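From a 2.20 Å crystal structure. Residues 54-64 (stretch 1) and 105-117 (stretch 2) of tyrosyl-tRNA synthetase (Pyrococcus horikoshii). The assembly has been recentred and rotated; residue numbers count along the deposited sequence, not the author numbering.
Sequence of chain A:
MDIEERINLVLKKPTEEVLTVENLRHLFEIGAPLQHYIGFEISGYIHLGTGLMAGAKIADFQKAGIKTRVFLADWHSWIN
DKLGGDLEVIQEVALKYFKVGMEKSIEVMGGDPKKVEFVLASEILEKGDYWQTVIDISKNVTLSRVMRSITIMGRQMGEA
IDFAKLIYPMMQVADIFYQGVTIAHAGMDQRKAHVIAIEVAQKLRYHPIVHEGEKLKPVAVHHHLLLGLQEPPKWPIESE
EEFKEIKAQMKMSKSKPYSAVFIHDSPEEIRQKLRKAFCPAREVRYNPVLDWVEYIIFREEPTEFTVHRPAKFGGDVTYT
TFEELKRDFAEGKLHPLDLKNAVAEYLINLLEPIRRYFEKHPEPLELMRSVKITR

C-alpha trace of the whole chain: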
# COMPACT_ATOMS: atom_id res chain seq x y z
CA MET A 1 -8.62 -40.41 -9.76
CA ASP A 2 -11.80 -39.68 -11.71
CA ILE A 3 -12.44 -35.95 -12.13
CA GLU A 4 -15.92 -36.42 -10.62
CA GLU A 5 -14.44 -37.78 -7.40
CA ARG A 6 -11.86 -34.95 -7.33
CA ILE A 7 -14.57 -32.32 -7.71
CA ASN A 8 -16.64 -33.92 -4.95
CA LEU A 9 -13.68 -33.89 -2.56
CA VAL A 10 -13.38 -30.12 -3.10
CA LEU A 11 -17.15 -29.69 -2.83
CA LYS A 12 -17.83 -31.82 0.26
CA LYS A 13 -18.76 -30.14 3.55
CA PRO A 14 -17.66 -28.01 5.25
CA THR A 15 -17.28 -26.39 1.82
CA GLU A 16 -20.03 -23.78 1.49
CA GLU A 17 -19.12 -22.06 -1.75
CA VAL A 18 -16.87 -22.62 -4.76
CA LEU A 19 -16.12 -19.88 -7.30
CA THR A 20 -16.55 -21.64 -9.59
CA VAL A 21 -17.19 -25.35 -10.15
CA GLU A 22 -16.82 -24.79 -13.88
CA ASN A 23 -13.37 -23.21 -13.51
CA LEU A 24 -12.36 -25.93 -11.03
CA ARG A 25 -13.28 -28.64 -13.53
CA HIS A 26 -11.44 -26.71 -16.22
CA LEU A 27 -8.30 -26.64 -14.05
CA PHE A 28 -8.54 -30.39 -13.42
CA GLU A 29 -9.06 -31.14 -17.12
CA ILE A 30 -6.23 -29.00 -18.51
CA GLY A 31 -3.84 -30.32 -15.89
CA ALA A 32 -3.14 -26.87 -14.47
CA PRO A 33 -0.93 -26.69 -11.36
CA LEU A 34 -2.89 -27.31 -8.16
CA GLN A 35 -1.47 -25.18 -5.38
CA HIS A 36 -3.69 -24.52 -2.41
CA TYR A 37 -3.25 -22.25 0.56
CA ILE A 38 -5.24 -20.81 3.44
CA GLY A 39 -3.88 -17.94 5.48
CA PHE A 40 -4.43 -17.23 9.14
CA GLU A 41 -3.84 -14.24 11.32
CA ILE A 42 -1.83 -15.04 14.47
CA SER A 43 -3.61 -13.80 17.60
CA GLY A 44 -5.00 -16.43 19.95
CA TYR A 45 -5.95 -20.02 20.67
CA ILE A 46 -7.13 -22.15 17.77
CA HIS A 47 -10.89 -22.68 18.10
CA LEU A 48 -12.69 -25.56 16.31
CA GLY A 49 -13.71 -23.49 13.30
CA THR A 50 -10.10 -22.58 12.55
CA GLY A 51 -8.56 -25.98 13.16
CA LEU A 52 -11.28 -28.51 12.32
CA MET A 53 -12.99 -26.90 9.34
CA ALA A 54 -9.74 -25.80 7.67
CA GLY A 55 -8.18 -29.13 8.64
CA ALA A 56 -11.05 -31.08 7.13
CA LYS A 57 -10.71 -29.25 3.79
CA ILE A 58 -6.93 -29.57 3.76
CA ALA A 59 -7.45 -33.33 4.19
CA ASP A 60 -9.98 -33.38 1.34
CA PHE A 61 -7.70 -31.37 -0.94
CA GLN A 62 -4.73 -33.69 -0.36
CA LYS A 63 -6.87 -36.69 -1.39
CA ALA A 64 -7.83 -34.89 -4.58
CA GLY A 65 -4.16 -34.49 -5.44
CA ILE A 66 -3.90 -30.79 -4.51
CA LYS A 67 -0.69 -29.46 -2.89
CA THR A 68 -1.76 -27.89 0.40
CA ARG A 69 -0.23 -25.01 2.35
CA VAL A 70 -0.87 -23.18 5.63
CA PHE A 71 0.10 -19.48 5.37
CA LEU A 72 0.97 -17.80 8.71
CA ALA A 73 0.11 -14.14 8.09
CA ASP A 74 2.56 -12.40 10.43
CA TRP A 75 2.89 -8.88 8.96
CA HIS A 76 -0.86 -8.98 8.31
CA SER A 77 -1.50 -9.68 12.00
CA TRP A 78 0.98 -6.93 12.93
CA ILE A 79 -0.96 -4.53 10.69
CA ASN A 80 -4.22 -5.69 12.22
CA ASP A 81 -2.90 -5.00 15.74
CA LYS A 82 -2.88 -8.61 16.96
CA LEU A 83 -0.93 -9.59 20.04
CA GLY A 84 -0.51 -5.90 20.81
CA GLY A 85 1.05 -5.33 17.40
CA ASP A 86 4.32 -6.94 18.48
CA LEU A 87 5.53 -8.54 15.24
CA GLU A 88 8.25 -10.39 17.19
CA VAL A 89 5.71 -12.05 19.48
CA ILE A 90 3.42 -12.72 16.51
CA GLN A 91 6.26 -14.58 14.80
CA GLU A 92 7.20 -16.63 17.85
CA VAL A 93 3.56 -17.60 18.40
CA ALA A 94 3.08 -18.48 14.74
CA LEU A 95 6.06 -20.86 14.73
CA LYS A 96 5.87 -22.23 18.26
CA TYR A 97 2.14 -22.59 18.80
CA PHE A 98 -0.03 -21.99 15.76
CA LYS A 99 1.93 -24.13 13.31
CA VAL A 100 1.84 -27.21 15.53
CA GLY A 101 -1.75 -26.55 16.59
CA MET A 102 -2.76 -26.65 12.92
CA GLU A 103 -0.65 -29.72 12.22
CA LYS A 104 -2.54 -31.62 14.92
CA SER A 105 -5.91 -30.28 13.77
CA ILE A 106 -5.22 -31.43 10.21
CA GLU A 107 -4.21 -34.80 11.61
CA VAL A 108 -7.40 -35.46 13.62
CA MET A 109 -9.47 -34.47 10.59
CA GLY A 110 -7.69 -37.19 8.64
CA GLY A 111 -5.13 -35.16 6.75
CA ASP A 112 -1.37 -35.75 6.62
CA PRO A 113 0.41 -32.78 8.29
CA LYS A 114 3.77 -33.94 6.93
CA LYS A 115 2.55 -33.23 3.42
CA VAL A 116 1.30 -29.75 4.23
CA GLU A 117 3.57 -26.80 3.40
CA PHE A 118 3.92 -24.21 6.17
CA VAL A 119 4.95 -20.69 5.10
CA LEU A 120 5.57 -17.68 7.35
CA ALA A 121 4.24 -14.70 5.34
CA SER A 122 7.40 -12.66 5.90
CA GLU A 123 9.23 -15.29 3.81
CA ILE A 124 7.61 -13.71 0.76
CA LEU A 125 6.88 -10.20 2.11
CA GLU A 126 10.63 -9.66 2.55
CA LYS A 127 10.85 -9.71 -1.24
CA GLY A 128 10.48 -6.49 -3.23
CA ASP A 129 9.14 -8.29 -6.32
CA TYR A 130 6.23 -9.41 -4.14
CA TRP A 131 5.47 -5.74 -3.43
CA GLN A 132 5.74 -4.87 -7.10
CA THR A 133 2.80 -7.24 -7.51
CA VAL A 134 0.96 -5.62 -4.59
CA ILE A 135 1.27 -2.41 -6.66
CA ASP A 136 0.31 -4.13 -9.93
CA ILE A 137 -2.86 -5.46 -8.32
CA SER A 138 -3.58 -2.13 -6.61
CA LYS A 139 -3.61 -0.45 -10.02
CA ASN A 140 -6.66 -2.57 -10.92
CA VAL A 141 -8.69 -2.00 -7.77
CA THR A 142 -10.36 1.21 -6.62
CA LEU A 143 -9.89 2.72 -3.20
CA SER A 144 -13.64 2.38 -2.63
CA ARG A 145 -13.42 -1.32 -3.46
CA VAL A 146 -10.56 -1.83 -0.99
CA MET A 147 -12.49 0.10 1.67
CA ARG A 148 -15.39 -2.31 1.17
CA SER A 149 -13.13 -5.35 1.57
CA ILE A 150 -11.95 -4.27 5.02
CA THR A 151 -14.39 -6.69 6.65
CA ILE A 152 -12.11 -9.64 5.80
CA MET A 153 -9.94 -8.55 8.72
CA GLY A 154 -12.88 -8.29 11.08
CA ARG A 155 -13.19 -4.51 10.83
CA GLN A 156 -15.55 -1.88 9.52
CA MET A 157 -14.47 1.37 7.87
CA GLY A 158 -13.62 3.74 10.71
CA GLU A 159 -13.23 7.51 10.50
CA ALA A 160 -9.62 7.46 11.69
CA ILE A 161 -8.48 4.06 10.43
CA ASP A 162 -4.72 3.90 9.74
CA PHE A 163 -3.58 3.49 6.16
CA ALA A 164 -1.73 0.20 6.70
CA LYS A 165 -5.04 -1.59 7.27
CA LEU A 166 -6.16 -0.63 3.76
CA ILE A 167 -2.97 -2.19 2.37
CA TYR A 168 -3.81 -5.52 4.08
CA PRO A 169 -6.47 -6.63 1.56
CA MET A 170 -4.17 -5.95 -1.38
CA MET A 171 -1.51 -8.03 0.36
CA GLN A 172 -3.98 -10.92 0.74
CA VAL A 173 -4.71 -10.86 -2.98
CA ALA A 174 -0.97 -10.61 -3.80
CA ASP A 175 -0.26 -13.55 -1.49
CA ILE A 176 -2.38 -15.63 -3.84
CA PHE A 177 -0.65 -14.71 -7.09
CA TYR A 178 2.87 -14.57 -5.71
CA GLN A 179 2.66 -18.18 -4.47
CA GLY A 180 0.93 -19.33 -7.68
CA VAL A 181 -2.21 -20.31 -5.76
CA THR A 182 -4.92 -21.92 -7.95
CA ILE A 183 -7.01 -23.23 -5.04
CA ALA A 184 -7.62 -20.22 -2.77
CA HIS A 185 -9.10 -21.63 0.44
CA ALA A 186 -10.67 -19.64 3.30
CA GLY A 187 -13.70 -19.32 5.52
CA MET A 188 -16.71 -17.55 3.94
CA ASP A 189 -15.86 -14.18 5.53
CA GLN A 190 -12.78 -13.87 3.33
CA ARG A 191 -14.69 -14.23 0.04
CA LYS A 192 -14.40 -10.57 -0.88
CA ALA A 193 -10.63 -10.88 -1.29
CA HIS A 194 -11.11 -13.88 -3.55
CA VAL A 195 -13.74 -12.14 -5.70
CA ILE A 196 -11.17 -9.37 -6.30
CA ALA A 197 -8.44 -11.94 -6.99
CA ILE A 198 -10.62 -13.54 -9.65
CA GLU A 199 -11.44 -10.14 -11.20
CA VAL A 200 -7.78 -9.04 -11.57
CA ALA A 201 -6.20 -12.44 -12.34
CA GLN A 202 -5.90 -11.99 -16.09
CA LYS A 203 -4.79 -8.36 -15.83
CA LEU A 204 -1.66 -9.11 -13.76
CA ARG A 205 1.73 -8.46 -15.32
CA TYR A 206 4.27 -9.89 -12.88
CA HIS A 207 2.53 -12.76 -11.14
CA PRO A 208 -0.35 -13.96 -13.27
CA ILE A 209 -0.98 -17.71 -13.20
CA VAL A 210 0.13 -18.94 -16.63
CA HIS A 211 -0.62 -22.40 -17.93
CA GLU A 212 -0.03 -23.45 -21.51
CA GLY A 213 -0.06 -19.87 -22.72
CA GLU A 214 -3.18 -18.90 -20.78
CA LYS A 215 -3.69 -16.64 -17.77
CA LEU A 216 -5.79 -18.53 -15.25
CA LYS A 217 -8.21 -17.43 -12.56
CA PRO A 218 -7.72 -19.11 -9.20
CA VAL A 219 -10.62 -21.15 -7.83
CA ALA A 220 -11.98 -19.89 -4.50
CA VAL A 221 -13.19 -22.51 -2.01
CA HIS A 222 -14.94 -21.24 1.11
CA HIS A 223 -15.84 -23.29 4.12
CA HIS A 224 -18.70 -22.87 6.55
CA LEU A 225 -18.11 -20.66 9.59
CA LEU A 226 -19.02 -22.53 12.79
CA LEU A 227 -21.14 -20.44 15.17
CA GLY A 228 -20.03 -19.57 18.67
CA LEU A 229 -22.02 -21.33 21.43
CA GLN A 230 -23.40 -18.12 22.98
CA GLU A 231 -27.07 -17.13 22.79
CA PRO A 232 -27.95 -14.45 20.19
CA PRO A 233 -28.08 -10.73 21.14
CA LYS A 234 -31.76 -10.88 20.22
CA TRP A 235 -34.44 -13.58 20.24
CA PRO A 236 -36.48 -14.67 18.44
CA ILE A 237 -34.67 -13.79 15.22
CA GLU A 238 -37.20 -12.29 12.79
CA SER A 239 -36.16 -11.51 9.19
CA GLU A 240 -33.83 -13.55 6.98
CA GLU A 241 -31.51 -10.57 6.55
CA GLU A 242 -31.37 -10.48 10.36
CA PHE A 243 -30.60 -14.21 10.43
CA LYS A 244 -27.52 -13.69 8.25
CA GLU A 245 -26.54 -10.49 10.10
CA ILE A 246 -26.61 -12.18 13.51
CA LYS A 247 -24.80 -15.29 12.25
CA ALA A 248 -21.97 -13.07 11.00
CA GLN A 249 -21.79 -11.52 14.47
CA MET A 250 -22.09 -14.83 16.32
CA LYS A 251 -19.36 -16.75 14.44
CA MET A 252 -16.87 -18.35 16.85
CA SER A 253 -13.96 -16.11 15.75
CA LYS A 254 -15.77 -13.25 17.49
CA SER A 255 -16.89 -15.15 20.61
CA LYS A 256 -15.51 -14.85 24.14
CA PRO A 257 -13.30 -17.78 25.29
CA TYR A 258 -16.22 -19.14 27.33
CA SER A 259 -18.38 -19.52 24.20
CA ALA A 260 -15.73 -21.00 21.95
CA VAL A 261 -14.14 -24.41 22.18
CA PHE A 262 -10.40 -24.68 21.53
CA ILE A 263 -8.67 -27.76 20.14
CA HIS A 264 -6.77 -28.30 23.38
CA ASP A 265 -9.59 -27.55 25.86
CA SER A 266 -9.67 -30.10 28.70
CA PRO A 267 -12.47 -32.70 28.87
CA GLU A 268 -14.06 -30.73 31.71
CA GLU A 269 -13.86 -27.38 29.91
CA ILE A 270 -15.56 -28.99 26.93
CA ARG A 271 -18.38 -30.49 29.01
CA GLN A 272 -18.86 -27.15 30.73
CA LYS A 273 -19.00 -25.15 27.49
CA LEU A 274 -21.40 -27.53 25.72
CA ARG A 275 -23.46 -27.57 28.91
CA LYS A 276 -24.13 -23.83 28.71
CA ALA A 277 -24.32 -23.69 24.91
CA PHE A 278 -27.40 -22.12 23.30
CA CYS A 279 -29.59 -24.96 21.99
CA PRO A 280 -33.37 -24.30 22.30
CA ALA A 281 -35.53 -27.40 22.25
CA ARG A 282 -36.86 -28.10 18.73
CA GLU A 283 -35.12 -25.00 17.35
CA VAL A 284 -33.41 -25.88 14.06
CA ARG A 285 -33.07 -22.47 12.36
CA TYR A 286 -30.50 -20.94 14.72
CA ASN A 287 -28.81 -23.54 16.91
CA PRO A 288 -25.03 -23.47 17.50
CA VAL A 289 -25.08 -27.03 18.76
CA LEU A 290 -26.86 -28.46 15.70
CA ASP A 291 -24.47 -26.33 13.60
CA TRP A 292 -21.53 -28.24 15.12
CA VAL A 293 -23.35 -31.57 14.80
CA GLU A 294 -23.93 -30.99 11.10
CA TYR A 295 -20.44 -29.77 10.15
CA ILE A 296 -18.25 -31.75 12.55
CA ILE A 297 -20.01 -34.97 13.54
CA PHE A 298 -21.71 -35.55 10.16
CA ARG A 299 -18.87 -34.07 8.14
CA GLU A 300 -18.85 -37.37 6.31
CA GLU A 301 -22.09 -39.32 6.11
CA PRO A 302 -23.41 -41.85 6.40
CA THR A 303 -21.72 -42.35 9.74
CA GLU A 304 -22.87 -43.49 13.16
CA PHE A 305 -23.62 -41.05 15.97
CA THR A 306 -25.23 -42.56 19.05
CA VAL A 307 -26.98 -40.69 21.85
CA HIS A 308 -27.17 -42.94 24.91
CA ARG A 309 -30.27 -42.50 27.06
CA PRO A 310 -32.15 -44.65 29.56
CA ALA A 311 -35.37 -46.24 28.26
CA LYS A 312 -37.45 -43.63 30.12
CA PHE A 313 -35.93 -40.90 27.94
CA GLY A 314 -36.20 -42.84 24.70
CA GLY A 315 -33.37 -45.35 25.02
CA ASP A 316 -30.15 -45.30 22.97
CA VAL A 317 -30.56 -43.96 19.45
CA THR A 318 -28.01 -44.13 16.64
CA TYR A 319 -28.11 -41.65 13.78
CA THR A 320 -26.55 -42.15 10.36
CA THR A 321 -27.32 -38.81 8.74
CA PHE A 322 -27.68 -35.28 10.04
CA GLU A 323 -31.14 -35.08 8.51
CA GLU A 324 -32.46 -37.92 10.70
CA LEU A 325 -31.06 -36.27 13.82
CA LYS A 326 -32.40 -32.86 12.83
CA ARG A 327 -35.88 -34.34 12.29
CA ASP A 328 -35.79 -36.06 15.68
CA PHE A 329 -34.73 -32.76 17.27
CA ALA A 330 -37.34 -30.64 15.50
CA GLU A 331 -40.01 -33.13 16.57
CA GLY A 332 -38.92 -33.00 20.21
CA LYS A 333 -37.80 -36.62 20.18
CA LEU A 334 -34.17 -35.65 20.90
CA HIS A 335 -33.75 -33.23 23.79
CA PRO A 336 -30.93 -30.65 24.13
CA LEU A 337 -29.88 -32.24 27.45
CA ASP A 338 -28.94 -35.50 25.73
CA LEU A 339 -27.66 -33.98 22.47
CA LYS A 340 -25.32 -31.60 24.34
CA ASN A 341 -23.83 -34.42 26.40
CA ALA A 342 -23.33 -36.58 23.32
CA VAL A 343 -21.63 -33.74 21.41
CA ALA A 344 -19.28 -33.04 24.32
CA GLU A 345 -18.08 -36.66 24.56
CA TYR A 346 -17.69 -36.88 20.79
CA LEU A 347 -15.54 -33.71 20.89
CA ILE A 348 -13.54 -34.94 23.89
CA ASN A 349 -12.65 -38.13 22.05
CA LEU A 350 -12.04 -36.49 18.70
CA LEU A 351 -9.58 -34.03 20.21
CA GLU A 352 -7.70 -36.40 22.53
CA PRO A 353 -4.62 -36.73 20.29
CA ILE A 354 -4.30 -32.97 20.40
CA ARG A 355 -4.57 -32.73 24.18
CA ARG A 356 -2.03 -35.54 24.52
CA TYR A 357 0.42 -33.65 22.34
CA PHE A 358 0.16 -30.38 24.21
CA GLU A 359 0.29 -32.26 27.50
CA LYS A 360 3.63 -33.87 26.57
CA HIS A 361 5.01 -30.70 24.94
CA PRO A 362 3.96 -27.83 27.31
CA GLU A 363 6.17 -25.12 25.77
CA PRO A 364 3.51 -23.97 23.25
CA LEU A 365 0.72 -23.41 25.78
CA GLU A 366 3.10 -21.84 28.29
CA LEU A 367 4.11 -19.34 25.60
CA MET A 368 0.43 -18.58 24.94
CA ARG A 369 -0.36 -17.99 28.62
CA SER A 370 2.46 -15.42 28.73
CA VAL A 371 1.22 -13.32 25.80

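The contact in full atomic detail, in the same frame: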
# COMPACT_ATOMS: atom_id res chain seq x y z
N ALA A 54 -10.86 -25.96 8.61
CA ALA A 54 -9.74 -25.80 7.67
C ALA A 54 -9.03 -27.15 7.52
O ALA A 54 -8.65 -27.55 6.43
CB ALA A 54 -8.77 -24.75 8.18
N GLY A 55 -8.85 -27.84 8.65
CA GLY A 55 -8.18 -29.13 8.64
C GLY A 55 -8.91 -30.13 7.79
O GLY A 55 -8.29 -30.88 7.04
N ALA A 56 -10.24 -30.16 7.92
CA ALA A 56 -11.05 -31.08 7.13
C ALA A 56 -10.85 -30.81 5.63
O ALA A 56 -10.65 -31.74 4.85
CB ALA A 56 -12.51 -30.94 7.49
N LYS A 57 -10.89 -29.55 5.21
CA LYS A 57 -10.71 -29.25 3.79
C LYS A 57 -9.30 -29.58 3.31
O LYS A 57 -9.11 -30.09 2.20
CB LYS A 57 -11.05 -27.79 3.47
CG LYS A 57 -12.53 -27.43 3.59
CD LYS A 57 -13.44 -28.55 3.04
CE LYS A 57 -13.19 -28.84 1.56
NZ LYS A 57 -13.92 -30.06 1.11
N ILE A 58 -8.30 -29.27 4.14
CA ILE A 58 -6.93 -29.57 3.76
C ILE A 58 -6.83 -31.07 3.50
O ILE A 58 -6.23 -31.50 2.51
CB ILE A 58 -5.96 -29.11 4.87
CG1 ILE A 58 -5.77 -27.58 4.77
CG2 ILE A 58 -4.63 -29.81 4.72
CD1 ILE A 58 -5.09 -26.96 6.00
N ALA A 59 -7.46 -31.87 4.36
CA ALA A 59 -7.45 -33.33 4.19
C ALA A 59 -8.11 -33.70 2.87
O ALA A 59 -7.60 -34.54 2.13
CB ALA A 59 -8.18 -34.02 5.36
N ASP A 60 -9.27 -33.09 2.59
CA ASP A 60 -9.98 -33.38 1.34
C ASP A 60 -9.13 -33.02 0.13
O ASP A 60 -9.05 -33.79 -0.84
CB ASP A 60 -11.29 -32.59 1.25
CG ASP A 60 -12.30 -33.00 2.30
OD1 ASP A 60 -12.24 -34.14 2.79
OD2 ASP A 60 -13.18 -32.17 2.62
N PHE A 61 -8.51 -31.84 0.18
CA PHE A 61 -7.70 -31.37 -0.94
C PHE A 61 -6.54 -32.32 -1.23
O PHE A 61 -6.28 -32.64 -2.40
CB PHE A 61 -7.19 -29.94 -0.69
CG PHE A 61 -8.30 -28.90 -0.55
CD1 PHE A 61 -9.49 -29.01 -1.28
CD2 PHE A 61 -8.13 -27.79 0.28
CE1 PHE A 61 -10.50 -28.05 -1.17
CE2 PHE A 61 -9.14 -26.81 0.40
CZ PHE A 61 -10.33 -26.94 -0.33
N GLN A 62 -5.85 -32.77 -0.19
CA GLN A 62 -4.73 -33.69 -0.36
C GLN A 62 -5.20 -34.93 -1.12
O GLN A 62 -4.54 -35.37 -2.07
CB GLN A 62 -4.15 -34.11 1.01
CG GLN A 62 -3.50 -33.00 1.84
CD GLN A 62 -2.81 -33.54 3.10
OE1 GLN A 62 -3.38 -34.33 3.85
NE2 GLN A 62 -1.57 -33.11 3.33
N LYS A 63 -6.34 -35.49 -0.72
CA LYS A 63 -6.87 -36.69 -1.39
C LYS A 63 -7.22 -36.46 -2.85
O LYS A 63 -7.25 -37.41 -3.64
CB LYS A 63 -8.10 -37.23 -0.65
CG LYS A 63 -7.79 -37.87 0.68
CD LYS A 63 -9.03 -38.47 1.32
CE LYS A 63 -8.73 -39.03 2.72
NZ LYS A 63 -8.27 -37.97 3.67
N ALA A 64 -7.49 -35.22 -3.20
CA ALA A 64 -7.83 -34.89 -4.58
C ALA A 64 -6.56 -34.63 -5.38
O ALA A 64 -6.62 -34.35 -6.57
CB ALA A 64 -8.73 -33.65 -4.61
N SER A 105 -4.51 -30.40 14.17
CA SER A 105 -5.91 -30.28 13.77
C SER A 105 -6.10 -30.99 12.44
O SER A 105 -7.08 -31.71 12.25
CB SER A 105 -6.31 -28.81 13.62
OG SER A 105 -6.34 -28.17 14.89
N ILE A 106 -5.16 -30.79 11.52
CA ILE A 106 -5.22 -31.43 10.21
C ILE A 106 -5.19 -32.95 10.41
O ILE A 106 -5.93 -33.70 9.77
CB ILE A 106 -4.01 -31.00 9.35
CG1 ILE A 106 -4.15 -29.52 8.98
CG2 ILE A 106 -3.90 -31.87 8.10
CD1 ILE A 106 -2.88 -28.90 8.44
N GLU A 107 -4.35 -33.39 11.33
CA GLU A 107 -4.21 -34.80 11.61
C GLU A 107 -5.50 -35.45 12.13
O GLU A 107 -5.89 -36.49 11.63
CB GLU A 107 -3.08 -34.99 12.60
CG GLU A 107 -2.80 -36.41 12.99
CD GLU A 107 -1.64 -36.49 13.94
OE1 GLU A 107 -0.49 -36.30 13.48
OE2 GLU A 107 -1.87 -36.73 15.14
N VAL A 108 -6.16 -34.85 13.12
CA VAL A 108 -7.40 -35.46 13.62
C VAL A 108 -8.52 -35.43 12.60
O VAL A 108 -9.46 -36.21 12.69
CB VAL A 108 -7.93 -34.80 14.91
CG1 VAL A 108 -6.87 -34.88 16.01
CG2 VAL A 108 -8.34 -33.37 14.64
N MET A 109 -8.44 -34.53 11.62
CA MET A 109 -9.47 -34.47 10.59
C MET A 109 -9.10 -35.40 9.44
O MET A 109 -9.69 -35.35 8.37
CB MET A 109 -9.67 -33.03 10.09
CG MET A 109 -10.18 -32.08 11.16
SD MET A 109 -11.57 -32.80 12.11
CE MET A 109 -12.92 -32.61 10.91
N GLY A 110 -8.09 -36.23 9.66
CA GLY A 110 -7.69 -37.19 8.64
C GLY A 110 -6.70 -36.76 7.57
O GLY A 110 -6.49 -37.48 6.60
N GLY A 111 -6.09 -35.59 7.73
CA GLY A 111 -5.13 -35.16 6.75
C GLY A 111 -3.73 -35.57 7.19
O GLY A 111 -3.55 -36.03 8.31
N ASP A 112 -2.75 -35.41 6.31
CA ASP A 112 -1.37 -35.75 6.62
C ASP A 112 -0.58 -34.45 6.74
O ASP A 112 -0.21 -33.84 5.74
CB ASP A 112 -0.76 -36.61 5.49
CG ASP A 112 0.68 -37.01 5.77
OD1 ASP A 112 1.28 -36.51 6.75
OD2 ASP A 112 1.22 -37.82 4.99
N PRO A 113 -0.32 -34.01 7.98
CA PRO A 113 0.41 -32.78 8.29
C PRO A 113 1.78 -32.71 7.64
O PRO A 113 2.25 -31.63 7.25
CB PRO A 113 0.52 -32.81 9.81
CG PRO A 113 -0.62 -33.68 10.24
CD PRO A 113 -0.60 -34.77 9.21
N LYS A 114 2.43 -33.86 7.52
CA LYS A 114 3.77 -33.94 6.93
C LYS A 114 3.78 -33.55 5.46
O LYS A 114 4.82 -33.22 4.89
CB LYS A 114 4.33 -35.35 7.10
CG LYS A 114 4.46 -35.79 8.55
CD LYS A 114 4.79 -37.28 8.68
CE LYS A 114 3.68 -38.16 8.10
NZ LYS A 114 2.36 -38.00 8.79
N LYS A 115 2.61 -33.58 4.83
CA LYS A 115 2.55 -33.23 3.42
C LYS A 115 1.94 -31.85 3.22
O LYS A 115 1.58 -31.48 2.11
CB LYS A 115 1.76 -34.29 2.65
CG LYS A 115 2.44 -35.67 2.65
CD LYS A 115 1.64 -36.67 1.84
CE LYS A 115 2.25 -38.06 1.89
NZ LYS A 115 3.66 -38.06 1.41
N VAL A 116 1.83 -31.10 4.30
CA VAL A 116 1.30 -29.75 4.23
C VAL A 116 2.47 -28.76 4.32
O VAL A 116 3.31 -28.87 5.20
CB VAL A 116 0.31 -29.47 5.40
CG1 VAL A 116 -0.11 -28.01 5.39
CG2 VAL A 116 -0.92 -30.37 5.29
N GLU A 117 2.53 -27.82 3.39
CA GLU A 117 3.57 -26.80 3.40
C GLU A 117 3.17 -25.73 4.43
O GLU A 117 1.99 -25.38 4.54
CB GLU A 117 3.70 -26.14 2.01
CG GLU A 117 4.19 -27.11 0.93
CD GLU A 117 3.99 -26.57 -0.48
OE1 GLU A 117 4.63 -27.12 -1.40
OE2 GLU A 117 3.20 -25.63 -0.67
O HOH W 1 -7.62 -39.98 6.26

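A side-chain amide can stand in for a peptide group, and the contact between residues 54-64 and 105-117 of this tyrosyl-tRNA synthetase is a compact example. Q62 lies near the end of the helix of the first stretch with its CA-to-CB bond directed toward the second stretch. Its chi1 of m and chi2 of t extend the chain, and a chi3 of -48° turns the amide so that both of its ends meet the backbone of D112. D112 N donates to Q62 OE1 at 2.8 Å, and Q62 NE2 donates to D112 O at 2.9 Å; both bonds are nearly linear, so the amide meets the NH and carbonyl of one residue, much as an antiparallel neighbour would. The side chain of D112 takes no part in this pairing: at chi1 t its end leads away from the helix, and D112 OD1 forms a salt bridge with K114 NZ at 2.7 Å.

Closer packing rests on small residues. The CA atoms of G55 and I106 are 4.1 Å apart, those of A59 and G111 3.9 Å. A CB on G55 would point toward the second stretch and lie tightly against S105 O, while a CB on G111 would sit tightly against A59 CB at 3.2 Å, and would also clash with I106 CG2 within its own stretch. G110 is glycine for a local reason, since at its phi of 87° a CB would be jammed against the preceding carbonyl.

Around this close approach, longer side chains fold to fit. M109, just past the helix, takes m at all three chi angles, a curled form that brings its CE to 3.8 Å from A56 CB. I58 and I106 share the m, t rotamer, and their CD1 atoms meet at 3.8 Å; I58 CG2 lies equally far from V116 CG2. At the margin, K63, extended through chi2 and chi3 and turned at chi4 (p), reaches a water that donates to G110 O at 2.8 Å and weakly accepts from K63 NZ at 3.3 Å.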